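Local structure of glycerol Dehydrogenase (Unidentified, 5XN8) at the interface of chains A and B and the interface of chains A and C. The protein catalyses the NAD-dependent oxidation of glycerol to dihydroxyacetone, and probably also acts on related diols such as 1,2-propanediol. Residues are numbered along the deposited sequence; one frame, centred on the assembly and turned at random. Chains: chain A/B/C, Glycerol Dehydrogenase.

Contact 1: the interface of chains A and B. Residues chain A 13-15, 231; chain B 1-3.
The side chain of B:Lys3 crosses A:Gln13 and A:Glu231 obliquely and brings its amine between them. B:Lys3 NZ forms a salt bridge of 2.5 Å with the carboxylate oxygen OE1 of A:Glu231. It approaches OE1 on the anti side, 34° out of the carboxylate plane. A:Gln13 NE2 gives A:Glu231 OE1 a nearly straight hydrogen bond of 3.0 Å, from the face opposite to B:Lys3 NZ. NE2 also donates to the backbone O of A:Glu231, which fixes how the amide is turned. The chain of A:Gln13 runs extended to this point, its CG anti to the backbone N (chi1 -178°). B:Lys3 is bent at chi3 and chi4, which folds its amine back over A:Gln13 O. B:Lys3 NZ lies 2.9 Å from A:Gln13 O, above the carbonyl plane. B:Lys3 N donates to A:Gln13 O from the opposite face at 2.7 Å. The gathered acceptors probably favour a charged lysine. A:Gln13 N donates to B:Lys3 O at 3.0 Å and completes an antiparallel bridge. Beyond it, the poorly ordered B:Met1 lays SD against CD of A:Pro15. The patch, part of a two-fold interface between two copies of the protein, joins strand 10-14 of chain A to strand 3-6 of chain B at its N-terminal end, with helix 228-247 of chain A alongside.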
# COMPACT_ATOMS: atom_id res chain seq x y z
N GLN A 13 34.08 -6.08 -19.29
CA GLN A 13 33.01 -5.67 -20.20
C GLN A 13 32.96 -4.17 -20.45
O GLN A 13 32.92 -3.39 -19.51
CB GLN A 13 31.66 -6.13 -19.65
CG GLN A 13 30.49 -5.79 -20.57
CD GLN A 13 29.17 -6.04 -19.89
OE1 GLN A 13 28.93 -7.14 -19.39
NE2 GLN A 13 28.32 -5.01 -19.83
N GLY A 14 32.91 -3.78 -21.72
CA GLY A 14 32.76 -2.38 -22.11
C GLY A 14 33.14 -2.14 -23.55
O GLY A 14 33.52 -3.07 -24.26
N PRO A 15 33.05 -0.88 -24.01
CA PRO A 15 33.56 -0.52 -25.33
C PRO A 15 35.06 -0.80 -25.45
O PRO A 15 35.80 -0.52 -24.52
CB PRO A 15 33.29 0.99 -25.41
CG PRO A 15 32.11 1.19 -24.54
CD PRO A 15 32.27 0.22 -23.40
N GLU A 231 24.44 -2.86 -22.11
CA GLU A 231 25.52 -3.27 -21.20
C GLU A 231 24.95 -4.13 -20.07
O GLU A 231 25.55 -5.14 -19.72
CB GLU A 231 26.23 -2.04 -20.60
CG GLU A 231 27.01 -1.19 -21.60
CD GLU A 231 28.43 -1.68 -21.90
OE1 GLU A 231 29.03 -2.38 -21.06
OE2 GLU A 231 28.96 -1.33 -22.97
N MET B 1 36.80 2.84 -19.12
CA MET B 1 35.33 2.58 -19.05
C MET B 1 34.97 1.09 -19.17
O MET B 1 33.86 0.77 -19.60
CB MET B 1 34.59 3.40 -20.14
CG MET B 1 33.07 3.52 -19.95
SD MET B 1 32.05 3.15 -21.42
CE MET B 1 30.58 2.43 -20.67
N LEU B 2 35.87 0.18 -18.77
CA LEU B 2 35.52 -1.23 -18.62
C LEU B 2 34.88 -1.46 -17.25
O LEU B 2 35.25 -0.82 -16.26
CB LEU B 2 36.76 -2.12 -18.72
CG LEU B 2 37.59 -2.05 -20.00
CD1 LEU B 2 38.88 -2.84 -19.82
CD2 LEU B 2 36.77 -2.57 -21.16
N LYS B 3 33.90 -2.37 -17.21
CA LYS B 3 33.38 -2.89 -15.95
C LYS B 3 34.17 -4.16 -15.65
O LYS B 3 34.41 -4.97 -16.55
CB LYS B 3 31.89 -3.18 -16.04
CG LYS B 3 31.04 -1.92 -16.17
CD LYS B 3 29.58 -2.21 -16.50
CE LYS B 3 29.42 -2.93 -17.84
NZ LYS B 3 30.29 -2.40 -18.93

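Contact 2: the interface of chains A and C. Residues chain A 220, 223, 225, 227; chain C 350-351, 353-354.
Van der Waals contacts link A:Val225 to C:Ala350 and A:Ala223 to C:Leu353. The CB atoms of A:Val225 and C:Ala350 lie 3.8 Å apart. The branch CG2 of A:Val225 sits between its own backbone N and carbonyl carbon (chi1 -66° for CG1). From there A:Val225 CG2 lies 3.8 Å from C:Thr354 OG1. These two side chains run side by side, in opposite senses. A:Ala223 and C:Leu353 meet more loosely, with 4.2 Å between their CB atoms.

The hydroxyl of C:Thr354 makes mixed contacts with carbon. C:Thr354 OG1 lies 3.4 Å from A:Ala220 CA and is also close to that residue's methyl. The methyl A:Thr227 CG2 lies 3.8 Å from C:Thr354 OG1.

Hydrogen bonding is seen within chain C. C:Thr354 OG1 donates to the backbone O of C:Ala350, one turn earlier, at 3.0 Å. The hydroxyl is tilted 32° from that carbonyl plane. This bond fixes the rotation of the threonine and holds its oxygen towards chain A.

Small side chains let the backbones come near. The A-C interface of the deposited assembly is not an exact two-fold and may not be biological. The patch pairs the C-terminal end of helix 197-223 and the loop before helix 228-247 in chain A with helix 345-363, the C-terminal helix of chain C.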
# COMPACT_ATOMS: atom_id res chain seq x y z
N ALA A 220 18.45 -0.81 -29.08
CA ALA A 220 19.84 -0.38 -29.24
C ALA A 220 20.61 -1.37 -30.10
O ALA A 220 21.37 -0.97 -30.99
CB ALA A 220 20.52 -0.24 -27.88
N ALA A 223 19.59 -1.03 -33.72
CA ALA A 223 20.32 0.08 -34.35
C ALA A 223 21.82 -0.17 -34.54
O ALA A 223 22.48 0.58 -35.27
CB ALA A 223 20.10 1.38 -33.57
N VAL A 225 24.06 -0.29 -31.87
CA VAL A 225 24.67 0.74 -31.04
C VAL A 225 24.74 0.35 -29.55
O VAL A 225 24.02 -0.53 -29.09
CB VAL A 225 23.93 2.09 -31.24
CG1 VAL A 225 24.13 2.61 -32.66
CG2 VAL A 225 22.46 2.00 -30.86
N THR A 227 24.19 1.19 -25.72
CA THR A 227 23.59 1.95 -24.61
C THR A 227 23.86 1.22 -23.30
O THR A 227 24.33 0.08 -23.33
CB THR A 227 22.07 2.14 -24.79
OG1 THR A 227 21.45 0.87 -25.05
CG2 THR A 227 21.80 3.08 -25.92
N ALA C 350 24.33 6.73 -30.10
CA ALA C 350 23.58 5.57 -29.60
C ALA C 350 22.25 5.93 -28.97
O ALA C 350 21.21 5.33 -29.28
CB ALA C 350 24.43 4.81 -28.59
N ALA C 351 22.28 6.91 -28.06
CA ALA C 351 21.09 7.33 -27.34
C ALA C 351 20.04 7.92 -28.28
O ALA C 351 18.86 7.58 -28.18
CB ALA C 351 21.46 8.32 -26.26
N LEU C 353 19.60 7.39 -31.56
CA LEU C 353 19.02 6.37 -32.43
C LEU C 353 18.05 5.45 -31.68
O LEU C 353 16.99 5.09 -32.21
CB LEU C 353 20.10 5.53 -33.13
CG LEU C 353 21.01 6.25 -34.14
CD1 LEU C 353 21.82 5.26 -34.98
CD2 LEU C 353 20.22 7.17 -35.05
N THR C 354 18.41 5.08 -30.46
CA THR C 354 17.55 4.23 -29.65
C THR C 354 16.29 4.97 -29.21
O THR C 354 15.19 4.41 -29.24
CB THR C 354 18.30 3.69 -28.42
OG1 THR C 354 19.45 2.97 -28.85
CG2 THR C 354 17.39 2.78 -27.58

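Contact 3: the interface of chains A and B. Residues chain A 205, 232, 235, 239-240; chain B 196-198.
One face of the A:Arg232 guanidinium carries OE2 of B:Glu197, 3.0 Å above the plane and displaced from the centre of the group. Beside it, across the A-B interface of this iron-containing alcohol dehydrogenase family member, the carboxylate of A:Glu235 caps the N-terminus of helix 197-223 of chain B. The planes of the A:Arg232 guanidinium and the B:Glu197 carboxylate are 37° apart. The pair forms a salt bridge, with A:Arg232 NE 3.1 Å from B:Glu197 OE2. The N-H of A:Arg232 NE points away, so no hydrogen bond forms, and the attraction is probably electrostatic. CD of A:Arg232 also packs on CG of B:Glu197 at 3.4 Å.

Both oxygens of the A:Glu235 cap use their syn lone pairs. A:Glu235 OE2 accepts from B:Ala198 N at 2.9 Å, and A:Glu235 OE1 accepts from B:Glu197 N at a longer 3.3 Å. A:Glu235 reaches the helix end in an extended form, its CG opposite the backbone N (chi1 -169°). The helix end would probably stabilise its negative charge. The A:Glu235 and B:Glu197 side chains stand roughly perpendicular. CB of B:Thr196 lies 3.5 Å from A:Glu235 OE2.

The methyl CB of B:Ala198 packs against CD2 of A:Leu240 at 3.8 Å. It also lies loosely near CD1 and CE1 of A:Tyr239, obliquely above the ring plane.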
# COMPACT_ATOMS: atom_id res chain seq x y z
N LEU A 205 18.47 -11.60 -10.16
CA LEU A 205 18.86 -10.35 -10.79
C LEU A 205 18.86 -10.46 -12.31
O LEU A 205 18.47 -9.53 -13.01
CB LEU A 205 20.24 -9.90 -10.30
CG LEU A 205 20.71 -8.54 -10.82
CD1 LEU A 205 19.84 -7.41 -10.27
CD2 LEU A 205 22.17 -8.33 -10.45
N ARG A 232 23.79 -3.74 -19.53
CA ARG A 232 23.13 -4.49 -18.45
C ARG A 232 22.66 -5.86 -18.94
O ARG A 232 22.76 -6.85 -18.21
CB ARG A 232 21.92 -3.74 -17.88
CG ARG A 232 22.18 -2.36 -17.28
CD ARG A 232 23.00 -2.40 -16.00
NE ARG A 232 23.33 -1.05 -15.55
CZ ARG A 232 22.52 -0.22 -14.87
NH1 ARG A 232 21.27 -0.59 -14.54
NH2 ARG A 232 22.95 0.98 -14.52
N GLU A 235 25.57 -8.29 -19.56
CA GLU A 235 26.01 -8.83 -18.27
C GLU A 235 25.02 -9.88 -17.76
O GLU A 235 25.44 -10.93 -17.26
CB GLU A 235 26.15 -7.71 -17.24
CG GLU A 235 26.85 -8.15 -15.96
CD GLU A 235 26.69 -7.19 -14.80
OE1 GLU A 235 26.43 -6.00 -15.05
OE2 GLU A 235 26.82 -7.63 -13.63
N TYR A 239 27.34 -13.00 -17.47
CA TYR A 239 27.82 -13.24 -16.10
C TYR A 239 26.70 -13.71 -15.17
O TYR A 239 26.87 -14.70 -14.46
CB TYR A 239 28.55 -12.01 -15.52
CG TYR A 239 29.34 -12.36 -14.28
CD1 TYR A 239 28.73 -12.38 -13.03
CD2 TYR A 239 30.68 -12.72 -14.36
CE1 TYR A 239 29.45 -12.73 -11.88
CE2 TYR A 239 31.40 -13.07 -13.23
CZ TYR A 239 30.79 -13.08 -11.99
OH TYR A 239 31.52 -13.43 -10.89
N LEU A 240 25.56 -13.01 -15.17
CA LEU A 240 24.48 -13.33 -14.23
C LEU A 240 23.83 -14.68 -14.54
O LEU A 240 23.49 -15.44 -13.61
CB LEU A 240 23.39 -12.25 -14.23
CG LEU A 240 23.79 -10.79 -13.96
CD1 LEU A 240 22.56 -9.91 -13.82
CD2 LEU A 240 24.65 -10.70 -12.70
N THR B 196 30.35 -3.69 -11.85
CA THR B 196 29.29 -4.45 -12.47
C THR B 196 28.06 -4.35 -11.58
O THR B 196 28.19 -4.00 -10.39
CB THR B 196 29.68 -5.94 -12.63
OG1 THR B 196 30.03 -6.48 -11.34
CG2 THR B 196 30.86 -6.09 -13.58
N GLU B 197 26.88 -4.63 -12.12
CA GLU B 197 25.67 -4.72 -11.30
C GLU B 197 25.75 -5.92 -10.36
O GLU B 197 25.26 -5.84 -9.24
CB GLU B 197 24.42 -4.82 -12.17
CG GLU B 197 24.15 -3.61 -13.05
CD GLU B 197 24.10 -2.30 -12.28
OE1 GLU B 197 23.48 -2.26 -11.22
OE2 GLU B 197 24.69 -1.30 -12.75
N ALA B 198 26.38 -7.00 -10.84
CA ALA B 198 26.62 -8.21 -10.04
C ALA B 198 27.25 -7.92 -8.68
O ALA B 198 26.73 -8.32 -7.64
CB ALA B 198 27.52 -9.16 -10.82

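Contacts 1 and 3 belong to the same two-fold interface of chains A and B. The centres of their C-alpha atoms are about 12 Å apart. Helix 228-247 of chain A serves both, with A:Glu231 in contact 1 and A:Arg232 next to it in contact 3. Contact 2 faces another neighbour, chain C, with its centre about 16 Å from contact 1 and 20 Å from contact 3. Helix 197-223 of chain A links contacts 2 and 3, through A:Ala220 and A:Leu205. Neighbouring helices thus touch two partners within the deposited eight-chain assembly, although the coordinates alone do not prove that it is biological.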